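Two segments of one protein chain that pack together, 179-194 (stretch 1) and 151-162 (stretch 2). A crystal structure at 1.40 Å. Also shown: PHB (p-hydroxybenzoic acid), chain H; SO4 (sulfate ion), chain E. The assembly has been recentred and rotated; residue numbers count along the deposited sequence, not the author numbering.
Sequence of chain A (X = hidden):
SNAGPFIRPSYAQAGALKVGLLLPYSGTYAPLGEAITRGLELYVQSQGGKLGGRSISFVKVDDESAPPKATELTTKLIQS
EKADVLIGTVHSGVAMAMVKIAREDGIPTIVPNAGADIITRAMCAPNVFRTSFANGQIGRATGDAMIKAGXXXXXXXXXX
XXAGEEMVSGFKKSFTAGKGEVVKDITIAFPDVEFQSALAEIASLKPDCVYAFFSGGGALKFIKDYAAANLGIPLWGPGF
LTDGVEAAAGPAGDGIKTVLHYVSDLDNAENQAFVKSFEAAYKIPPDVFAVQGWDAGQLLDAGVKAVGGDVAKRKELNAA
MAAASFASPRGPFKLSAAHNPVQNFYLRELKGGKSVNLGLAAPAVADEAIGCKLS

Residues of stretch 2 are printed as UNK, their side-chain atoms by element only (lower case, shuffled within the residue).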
ATOM      1  N   LYS A 179       7.415  25.092   6.840  1.00 23.21           N
ATOM      2  CA  LYS A 179       8.440  25.765   7.663  1.00 22.86           C
ATOM      3  C   LYS A 179       8.889  24.960   8.863  1.00 22.53           C
ATOM      4  O   LYS A 179       9.530  25.461   9.788  1.00 25.62           O
ATOM      5  CB  LYS A 179       8.007  27.195   8.074  1.00 24.68           C
ATOM      6  CG  LYS A 179       7.667  28.072   6.839  1.00 26.05           C
ATOM      7  CD  LYS A 179       8.777  28.089   5.802  1.00 30.85           C
ATOM      8  CE  LYS A 179      10.034  28.801   6.316  1.00 33.02           C
ATOM      9  NZ  LYS A 179      11.256  28.295   5.575  1.00 34.78           N
ATOM     10  N   GLY A 180       8.558  23.666   8.834  1.00 19.88           N
ATOM     11  CA  GLY A 180       9.189  22.730   9.758  1.00 19.47           C
ATOM     12  C   GLY A 180      10.617  22.452   9.347  1.00 18.55           C
ATOM     13  O   GLY A 180      11.025  22.724   8.235  1.00 19.15           O
ATOM     14  N   GLU A 181      11.381  21.894  10.279  1.00 17.20           N
ATOM     15  CA  GLU A 181      12.741  21.479  10.020  1.00 16.49           C
ATOM     16  C   GLU A 181      12.864  19.983  10.246  1.00 15.29           C
ATOM     17  O   GLU A 181      12.303  19.471  11.203  1.00 15.50           O
ATOM     18  CB  GLU A 181      13.698  22.167  10.985  1.00 19.55           C
ATOM     19  CG  GLU A 181      13.737  23.621  10.900  1.00 27.26           C
ATOM     20  CD  GLU A 181      14.997  24.144  11.551  1.00 34.09           C
ATOM     21  OE1 GLU A 181      15.617  23.410  12.387  1.00 36.85           O
ATOM     22  OE2 GLU A 181      15.378  25.275  11.204  1.00 37.16           O
ATOM     23  N   VAL A 182      13.586  19.307   9.350  1.00 14.75           N
ATOM     24  CA  VAL A 182      13.890  17.887   9.510  1.00 13.78           C
ATOM     25  C   VAL A 182      15.360  17.865   9.885  1.00 13.74           C
ATOM     26  O   VAL A 182      16.240  18.184   9.082  1.00 15.77           O
ATOM     27  CB  VAL A 182      13.633  17.121   8.227  1.00 13.73           C
ATOM     28  CG1 VAL A 182      13.933  15.654   8.462  1.00 15.49           C
ATOM     29  CG2 VAL A 182      12.178  17.308   7.803  1.00 15.49           C
ATOM     30  N   VAL A 183      15.639  17.507  11.136  1.00 12.71           N
ATOM     31  CA  VAL A 183      17.010  17.644  11.626  1.00 13.52           C
ATOM     32  C   VAL A 183      17.918  16.453  11.337  1.00 14.00           C
ATOM     33  O   VAL A 183      19.139  16.566  11.430  1.00 16.13           O
ATOM     34  CB  VAL A 183      17.057  18.030  13.104  1.00 17.11           C
ATOM     35  CG1 VAL A 183      16.347  19.384  13.312  1.00 18.57           C
ATOM     36  CG2 VAL A 183      16.510  16.983  14.012  1.00 17.42           C
ATOM     37  N   LYS A 184      17.310  15.325  10.973  1.00 11.76           N
ATOM     38  CA  LYS A 184      18.074  14.141  10.625  1.00 11.42           C
ATOM     39  C   LYS A 184      17.175  13.139   9.948  1.00 11.07           C
ATOM     40  O   LYS A 184      16.034  12.997  10.323  1.00 10.91           O
ATOM     41  CB  LYS A 184      18.685  13.503  11.868  1.00 14.39           C
ATOM     42  CG  LYS A 184      19.803  12.507  11.607  1.00 14.96           C
ATOM     43  CD  LYS A 184      21.075  13.171  11.187  1.00 17.13           C
ATOM     44  CE  LYS A 184      21.678  13.970  12.316  1.00 18.38           C
ATOM     45  NZ  LYS A 184      22.986  14.604  11.921  1.00 21.12           N
ATOM     46  N   ASP A 185      17.723  12.445   8.955  1.00 11.12           N
ATOM     47  CA  ASP A 185      17.085  11.272   8.367  1.00 10.02           C
ATOM     48  C   ASP A 185      17.957  10.063   8.705  1.00  9.99           C
ATOM     49  O   ASP A 185      19.098   9.987   8.252  1.00 12.17           O
ATOM     50  CB  ASP A 185      16.954  11.419   6.857  1.00 11.52           C
ATOM     51  CG  ASP A 185      16.163  12.634   6.468  1.00 13.10           C
ATOM     52  OD1 ASP A 185      14.995  12.752   6.814  1.00 13.41           O
ATOM     53  OD2 ASP A 185      16.766  13.517   5.823  1.00 17.66           O
ATOM     54  N   ILE A 186      17.423   9.157   9.489  1.00  9.53           N
ATOM     55  CA  ILE A 186      18.140   7.955   9.882  1.00  9.53           C
ATOM     56  C   ILE A 186      17.597   6.795   9.024  1.00  9.47           C
ATOM     57  O   ILE A 186      16.375   6.646   8.843  1.00  8.79           O
ATOM     58  CB  ILE A 186      17.917   7.639  11.387  1.00  9.53           C
ATOM     59  CG1 ILE A 186      18.349   8.817  12.270  1.00 11.42           C
ATOM     60  CG2 ILE A 186      18.606   6.357  11.792  1.00 11.23           C
ATOM     61  CD1 ILE A 186      17.978   8.696  13.723  1.00 12.54           C
ATOM     62  N   THR A 187      18.507   5.963   8.533  1.00  9.03           N
ATOM     63  CA  THR A 187      18.109   4.774   7.846  1.00 10.07           C
ATOM     64  C   THR A 187      18.704   3.523   8.479  1.00 10.55           C
ATOM     65  O   THR A 187      19.750   3.549   9.161  1.00 11.62           O
ATOM     66  CB  THR A 187      18.382   4.758   6.342  1.00 12.10           C
ATOM     67  OG1 THR A 187      19.777   4.789   6.085  1.00 14.50           O
ATOM     68  CG2 THR A 187      17.679   5.922   5.653  1.00 14.02           C
ATOM     69  N   ILE A 188      18.001   2.447   8.239  1.00  9.82           N
ATOM     70  CA  ILE A 188      18.285   1.134   8.741  1.00 10.58           C
ATOM     71  C   ILE A 188      18.356   0.240   7.495  1.00  8.37           C
ATOM     72  O   ILE A 188      17.490   0.354   6.596  1.00  8.68           O
ATOM     73  CB  ILE A 188      17.019   0.677   9.645  1.00 10.34           C
ATOM     74  CG1 ILE A 188      16.788   1.654  10.796  1.00 13.02           C
ATOM     75  CG2 ILE A 188      17.192  -0.675  10.168  1.00 11.57           C
ATOM     76  CD1 ILE A 188      17.887   1.663  11.856  1.00 16.02           C
ATOM     77  N   ALA A 189      19.309  -0.692   7.388  1.00  9.64           N
ATOM     78  CA  ALA A 189      19.333  -1.590   6.234  1.00  9.31           C
ATOM     79  C   ALA A 189      18.066  -2.455   6.194  1.00  8.14           C
ATOM     80  O   ALA A 189      17.627  -2.917   7.228  1.00  9.52           O
ATOM     81  CB  ALA A 189      20.537  -2.526   6.379  1.00 12.26           C
ATOM     82  N   PHE A 190      17.493  -2.697   5.016  1.00  9.77           N
ATOM     83  CA  PHE A 190      16.261  -3.487   4.901  1.00  9.24           C
ATOM     84  C   PHE A 190      16.608  -4.982   4.886  1.00  9.53           C
ATOM     85  O   PHE A 190      17.486  -5.396   4.142  1.00 11.55           O
ATOM     86  CB  PHE A 190      15.558  -3.153   3.579  1.00  9.55           C
ATOM     87  CG  PHE A 190      14.323  -3.950   3.343  1.00  8.64           C
ATOM     88  CD1 PHE A 190      13.146  -3.620   3.938  1.00  9.80           C
ATOM     89  CD2 PHE A 190      14.334  -5.043   2.501  1.00 11.14           C
ATOM     90  CE1 PHE A 190      12.025  -4.333   3.752  1.00  9.53           C
ATOM     91  CE2 PHE A 190      13.180  -5.761   2.271  1.00 10.46           C
ATOM     92  CZ  PHE A 190      12.016  -5.402   2.900  1.00  9.69           C
ATOM     93  N   PRO A 191      15.912  -5.805   5.674  1.00  9.64           N
ATOM     94  CA  PRO A 191      14.850  -5.556   6.646  1.00 10.32           C
ATOM     95  C   PRO A 191      15.349  -5.712   8.091  1.00  9.82           C
ATOM     96  O   PRO A 191      14.725  -6.405   8.884  1.00 11.84           O
ATOM     97  CB  PRO A 191      13.888  -6.651   6.323  1.00 13.48           C
ATOM     98  CG  PRO A 191      14.783  -7.816   5.990  1.00 13.91           C
ATOM     99  CD  PRO A 191      16.001  -7.241   5.328  1.00 11.10           C
ATOM    100  N   ASP A 192      16.450  -5.056   8.429  1.00  9.09           N
ATOM    101  CA  ASP A 192      16.977  -5.158   9.789  1.00  9.53           C
ATOM    102  C   ASP A 192      16.006  -4.552  10.792  1.00  9.10           C
ATOM    103  O   ASP A 192      15.298  -3.570  10.493  1.00  9.64           O
ATOM    104  CB  ASP A 192      18.355  -4.491   9.831  1.00 12.78           C
ATOM    105  CG  ASP A 192      19.171  -4.886  11.044  1.00 19.13           C
ATOM    106  OD1 ASP A 192      19.753  -5.960  11.028  1.00 23.93           O
ATOM    107  OD2 ASP A 192      19.252  -4.133  12.002  1.00 21.43           O
ATOM    108  N   VAL A 193      15.999  -5.093  12.002  1.00  9.42           N
ATOM    109  CA  VAL A 193      15.129  -4.623  13.061  1.00 10.70           C
ATOM    110  C   VAL A 193      15.890  -4.310  14.354  1.00 10.22           C
ATOM    111  O   VAL A 193      15.327  -4.319  15.443  1.00 11.98           O
ATOM    112  CB  VAL A 193      13.986  -5.560  13.316  1.00 12.01           C
ATOM    113  CG1 VAL A 193      13.142  -5.719  12.065  1.00 13.23           C
ATOM    114  CG2 VAL A 193      14.470  -6.966  13.726  1.00 13.34           C
ATOM    115  N   GLU A 194      17.143  -3.942  14.201  1.00 10.92           N
ATOM    116  CA  GLU A 194      17.916  -3.438  15.354  1.00 12.17           C
ATOM    117  C   GLU A 194      17.759  -1.944  15.371  1.00 11.20           C
ATOM    118  O   GLU A 194      18.347  -1.235  14.552  1.00 12.42           O
ATOM    119  CB  GLU A 194      19.390  -3.818  15.253  1.00 15.78           C
ATOM    120  CG  GLU A 194      19.650  -5.272  15.395  1.00 19.06           C
ATOM    121  CD  GLU A 194      19.150  -5.814  16.725  1.00 24.13           C
ATOM    122  OE1 GLU A 194      19.223  -5.114  17.747  1.00 23.96           O
ATOM    123  OE2 GLU A 194      18.661  -6.962  16.714  1.00 28.96           O
ATOM    124  N   UNK A 151       3.665  20.711  14.801  1.00 20.09           N
ATOM    125  CA  UNK A 151       5.005  20.172  14.929  1.00 17.70           C
ATOM    126  C   UNK A 151       6.001  20.890  14.035  1.00 18.31           C
ATOM    127  O   UNK A 151       5.652  21.380  12.962  1.00 17.25           O
ATOM    128  c   UNK A 151       4.730  17.706  16.909  1.00 17.81           C
ATOM    129  c   UNK A 151       4.106  17.884  15.516  1.00 17.70           C
ATOM    130  c   UNK A 151       4.962  18.687  14.549  1.00 15.49           C
ATOM    131  c   UNK A 151       3.800  16.554  14.915  1.00 19.15           C
ATOM    132  N   UNK A 152       7.254  20.945  14.477  1.00 17.58           N
ATOM    133  CA  UNK A 152       8.231  21.843  13.887  1.00 18.50           C
ATOM    134  C   UNK A 152       9.627  21.263  13.685  1.00 16.75           C
ATOM    135  O   UNK A 152      10.454  21.863  13.014  1.00 18.18           O
ATOM    136  c   UNK A 152       8.604  25.286  16.716  1.00 34.85           C
ATOM    137  c   UNK A 152       7.496  25.334  15.644  1.00 31.18           C
ATOM    138  n   UNK A 152       9.097  26.655  17.154  1.00 37.55           N
ATOM    139  c   UNK A 152       8.393  23.130  14.785  1.00 21.81           C
ATOM    140  c   UNK A 152       7.127  23.937  15.118  1.00 26.70           C
ATOM    141  N   UNK A 153       9.934  20.126  14.321  1.00 14.94           N
ATOM    142  CA  UNK A 153      11.318  19.668  14.398  1.00 15.00           C
ATOM    143  C   UNK A 153      11.342  18.134  14.383  1.00 13.33           C
ATOM    144  O   UNK A 153      11.218  17.498  15.415  1.00 14.98           O
ATOM    145  c   UNK A 153      13.961  20.254  17.239  1.00 16.89           C
ATOM    146  c   UNK A 153      13.434  19.821  15.851  1.00 16.62           C
ATOM    147  c   UNK A 153      11.961  20.182  15.681  1.00 15.02           C
ATOM    148  n   UNK A 153      15.881  20.155  18.867  1.00 19.93           N
ATOM    149  c   UNK A 153      15.387  19.853  17.457  1.00 19.43           C
ATOM    150  N   UNK A 154      11.505  17.553  13.184  1.00 11.99           N
ATOM    151  CA  UNK A 154      11.333  16.131  13.018  1.00 11.73           C
ATOM    152  C   UNK A 154      12.636  15.394  12.823  1.00 11.13           C
ATOM    153  O   UNK A 154      13.609  15.939  12.279  1.00 12.21           O
ATOM    154  c   UNK A 154      10.466  15.861  11.771  1.00 12.67           C
ATOM    155  N   UNK A 155      12.653  14.149  13.264  1.00 10.54           N
ATOM    156  CA  UNK A 155      13.634  13.177  12.787  1.00  9.93           C
ATOM    157  C   UNK A 155      12.864  12.088  12.037  1.00  9.15           C
ATOM    158  O   UNK A 155      11.779  11.695  12.467  1.00  9.75           O
ATOM    159  c   UNK A 155      15.258  11.325  13.496  1.00 11.47           C
ATOM    160  c   UNK A 155      15.258  13.539  14.660  1.00 11.30           C
ATOM    161  c   UNK A 155      14.401  12.523  13.957  1.00 10.50           C
ATOM    162  N   UNK A 156      13.408  11.621  10.905  1.00  8.59           N
ATOM    163  CA  UNK A 156      12.796  10.518  10.173  1.00  7.71           C
ATOM    164  C   UNK A 156      13.602   9.234  10.374  1.00  8.70           C
ATOM    165  O   UNK A 156      14.836   9.294  10.598  1.00  9.03           O
ATOM    166  c   UNK A 156      11.976  12.090   8.398  1.00  9.73           C
ATOM    167  c   UNK A 156      12.660  10.777   8.675  1.00  8.82           C
ATOM    168  o   UNK A 156      13.939  10.753   8.080  1.00  9.83           O
ATOM    169  N   UNK A 157      12.922   8.099  10.371  1.00  7.82           N
ATOM    170  CA  UNK A 157      13.613   6.828  10.453  1.00  7.86           C
ATOM    171  C   UNK A 157      12.861   5.813   9.573  1.00  6.60           C
ATOM    172  O   UNK A 157      11.630   5.676   9.670  1.00  7.63           O
ATOM    173  c   UNK A 157      12.470   6.240  12.603  1.00 11.82           C
ATOM    174  c   UNK A 157      13.771   6.375  11.916  1.00 10.01           C
ATOM    175  c   UNK A 157      14.586   5.113  11.999  1.00  9.87           C
ATOM    176  N   UNK A 158      13.610   5.086   8.772  1.00  6.73           N
ATOM    177  CA  UNK A 158      12.991   4.128   7.855  1.00  6.96           C
ATOM    178  C   UNK A 158      14.048   3.174   7.353  1.00  6.43           C
ATOM    179  O   UNK A 158      15.217   3.278   7.709  1.00  7.84           O
ATOM    180  c   UNK A 158      13.191   5.452   5.719  1.00  8.72           C
ATOM    181  o   UNK A 158      11.457   3.843   5.991  1.00  7.86           O
ATOM    182  c   UNK A 158      12.241   4.817   6.687  1.00  7.97           C
ATOM    183  N   UNK A 159      13.617   2.236   6.522  1.00  7.18           N
ATOM    184  CA  UNK A 159      14.506   1.316   5.846  1.00  6.78           C
ATOM    185  C   UNK A 159      15.116   1.951   4.593  1.00  7.36           C
ATOM    186  O   UNK A 159      14.465   2.756   3.901  1.00  8.62           O
ATOM    187  c   UNK A 159      10.234  -2.634   6.847  1.00  9.67           C
ATOM    188  c   UNK A 159      10.566  -3.472   7.925  1.00 10.36           C
ATOM    189  c   UNK A 159      12.736  -2.580   7.917  1.00  7.17           C
ATOM    190  c   UNK A 159      11.816  -3.477   8.469  1.00  9.03           C
ATOM    191  c   UNK A 159      11.119  -1.751   6.334  1.00  8.22           C
ATOM    192  c   UNK A 159      12.403  -1.698   6.869  1.00  6.66           C
ATOM    193  c   UNK A 159      13.578  -0.959   6.548  1.00  6.56           C
ATOM    194  c   UNK A 159      14.540  -1.371   7.426  1.00  7.75           C
ATOM    195  c   UNK A 159      13.748   0.038   5.447  1.00  8.12           C
ATOM    196  n   UNK A 159      14.047  -2.341   8.232  1.00  7.77           N
ATOM    197  N   UNK A 160      16.354   1.556   4.307  1.00  8.11           N
ATOM    198  CA  UNK A 160      17.118   2.073   3.195  1.00  9.64           C
ATOM    199  C   UNK A 160      16.758   1.318   1.891  1.00  9.31           C
ATOM    200  O   UNK A 160      17.481   0.459   1.401  1.00 10.64           O
ATOM    201  c   UNK A 160      18.604   2.016   3.484  1.00 11.91           C
ATOM    202  c   UNK A 160      21.597   3.691   1.654  1.00 25.60           C
ATOM    203  c   UNK A 160      20.893   2.998   2.818  1.00 21.45           C
ATOM    204  n   UNK A 160      21.696   2.846   0.430  1.00 30.14           N
ATOM    205  c   UNK A 160      19.442   2.811   2.463  1.00 16.70           C
ATOM    206  N   UNK A 161      15.600   1.649   1.349  1.00  7.45           N
ATOM    207  CA  UNK A 161      15.229   1.193   0.028  1.00  7.94           C
ATOM    208  C   UNK A 161      14.218   2.200  -0.517  1.00  8.05           C
ATOM    209  O   UNK A 161      13.782   3.091   0.202  1.00  8.38           O
ATOM    210  c   UNK A 161      12.872  -0.488   1.647  1.00  8.40           C
ATOM    211  c   UNK A 161      11.019  -1.032  -0.293  1.00  7.88           C
ATOM    212  c   UNK A 161      11.555  -0.751   1.994  1.00  9.06           C
ATOM    213  c   UNK A 161      13.274  -0.494   0.343  1.00  7.92           C
ATOM    214  c   UNK A 161      10.629  -1.022   1.016  1.00  7.14           C
ATOM    215  c   UNK A 161      14.738  -0.266  -0.006  1.00  8.45           C
ATOM    216  o   UNK A 161       9.339  -1.292   1.367  1.00  7.64           O
ATOM    217  c   UNK A 161      12.311  -0.782  -0.630  1.00  7.17           C
ATOM    218  N   UNK A 162      13.777   1.988  -1.755  1.00  9.28           N
ATOM    219  CA  UNK A 162      12.988   2.993  -2.478  1.00  9.98           C
ATOM    220  C   UNK A 162      11.780   3.491  -1.728  1.00  8.54           C
ATOM    221  O   UNK A 162      11.489   4.667  -1.758  1.00  9.74           O
ATOM    222  c   UNK A 162      12.590   2.481  -3.870  1.00 13.68           C
TER
HETATM  223  C1' PHB H 406       6.699  -0.595  -0.678  1.00  6.09           C
HETATM  224  O1' PHB H 406       7.827  -1.132  -0.763  1.00  6.61           O
HETATM  225  O2' PHB H 406       6.198   0.123  -1.630  1.00  7.16           O
HETATM  226  C1  PHB H 406       5.844  -0.753   0.517  1.00  5.93           C
HETATM  227  C2  PHB H 406       6.022  -1.865   1.341  1.00  6.44           C
HETATM  228  C3  PHB H 406       5.236  -2.010   2.474  1.00  6.91           C
HETATM  229  C4  PHB H 406       4.316  -1.062   2.781  1.00  6.92           C
HETATM  230  C5  PHB H 406       4.106   0.036   1.967  1.00  6.17           C
HETATM  231  C6  PHB H 406       4.883   0.171   0.856  1.00  6.48           C
HETATM  232  O4  PHB H 406       3.547  -1.184   3.879  1.00 13.73           O
HETATM  233  S   SO4 E 403      25.228  12.587   9.770  0.67 29.55           S
HETATM  234  O1  SO4 E 403      25.751  11.332   9.203  0.67 30.63           O
HETATM  235  O2  SO4 E 403      24.556  12.233  11.034  0.67 27.95           O
HETATM  236  O3  SO4 E 403      24.323  13.256   8.844  0.67 30.26           O
HETATM  237  O4  SO4 E 403      26.345  13.509  10.040  0.67 30.17           O
HETATM  238  O   HOH W   1      14.968   8.392   7.086  1.00 10.14           O
HETATM  239  O   HOH W   2      18.717  -1.719   2.571  1.00 12.81           O

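Position 151 carries four carbons, forked at the second beyond the backbone. They lead away from stretch 1 and make no contact with it. This is Leu151.

Position 152 has four carbons in a row ending in a nitrogen, and the chain leads away. Its backbone does the work: Glu181 N donates to O of 152 at 2.9 Å. The residue is Lys152.

Position 153 again shows four carbons in a row and a terminal nitrogen, here fully extended. The chain lies on the same sheet face as Glu181 and passes a methyl of Val183. This is Lys153; its CG is 3.9 Å from Val183 CG1.

Position 154 has a single side-chain carbon, on the same sheet face as Val182, and its backbone pairs with Glu181 and Val183. This is Ala154. Ala154 N donates to Glu181 O at 2.9 Å, and Val183 N donates to Ala154 O at 2.8 Å.

Position 155 has one carbon carrying two more, a small apolar fork between Val183 and Ile186. It is Val155. Its CG2 is 3.7 Å from Val183 CG2, and its CG1 is 3.8 Å from Ile186 CD1.

Position 156 has one carbon bearing an oxygen and a carbon. The oxygen faces the carboxylate of Asp185, as a hydroxyl donor would. This is Thr156, and its OG1 donates to Asp185 OD1 at 2.6 Å. A water also donates to Thr156 OG1 and to Ile186 O, linking the strands a second way. Thr156 N donates to Lys184 O at 3.0 Å, and Ile186 N to Thr156 O at 2.8 Å.

Position 157 is another three-carbon fork, on the face of Ile186 and Ile188. It is Val157; its CG2 is 4.2 Å from Ile186 CG2 and 4.3 Å from Ile188 CG1.

Position 158 has one carbon bearing an oxygen and a carbon. The side chain shares a face with Thr187, and its oxygen bonds elsewhere in the structure. This is Thr158. Ile188 N donates to Thr158 O at 3.0 Å.

Position 159 has one carbon, then fused five- and six-membered rings holding eight carbons and one nitrogen. The ring nitrogen points at the backbone oxygen of Asp192, and one ring face lies against Phe190. Only tryptophan fits. Trp159 NE1 donates to Asp192 O at 2.9 Å, near the ring plane. Phe190 points its edge at the indole face, with planes at 89°.

Position 160 has four carbons ending in nitrogen. The chain passes Thr187 and then leads away. It is Lys160, whose N donates to Ile188 O at 2.8 Å.

Position 161 has one carbon, then a six-carbon ring bearing an oxygen. The ring meets Phe190 obliquely. This is Tyr161; its OH donates to O1' of p-hydroxybenzoic acid at 2.6 Å.

Position 162 has one carbon and is out of reach: Ala162.

The contact is a parallel strand pairing held by backbone hydrogen bonds. Val155, Val157, Ile186 and Ile188 pack along one face, while Thr156 meets Asp185 on the other. Past the pairing, the loop after Ile188 wraps Trp159, which has the largest covered area.

Stretch 2 (151-162) LKKAVTVTWKYA
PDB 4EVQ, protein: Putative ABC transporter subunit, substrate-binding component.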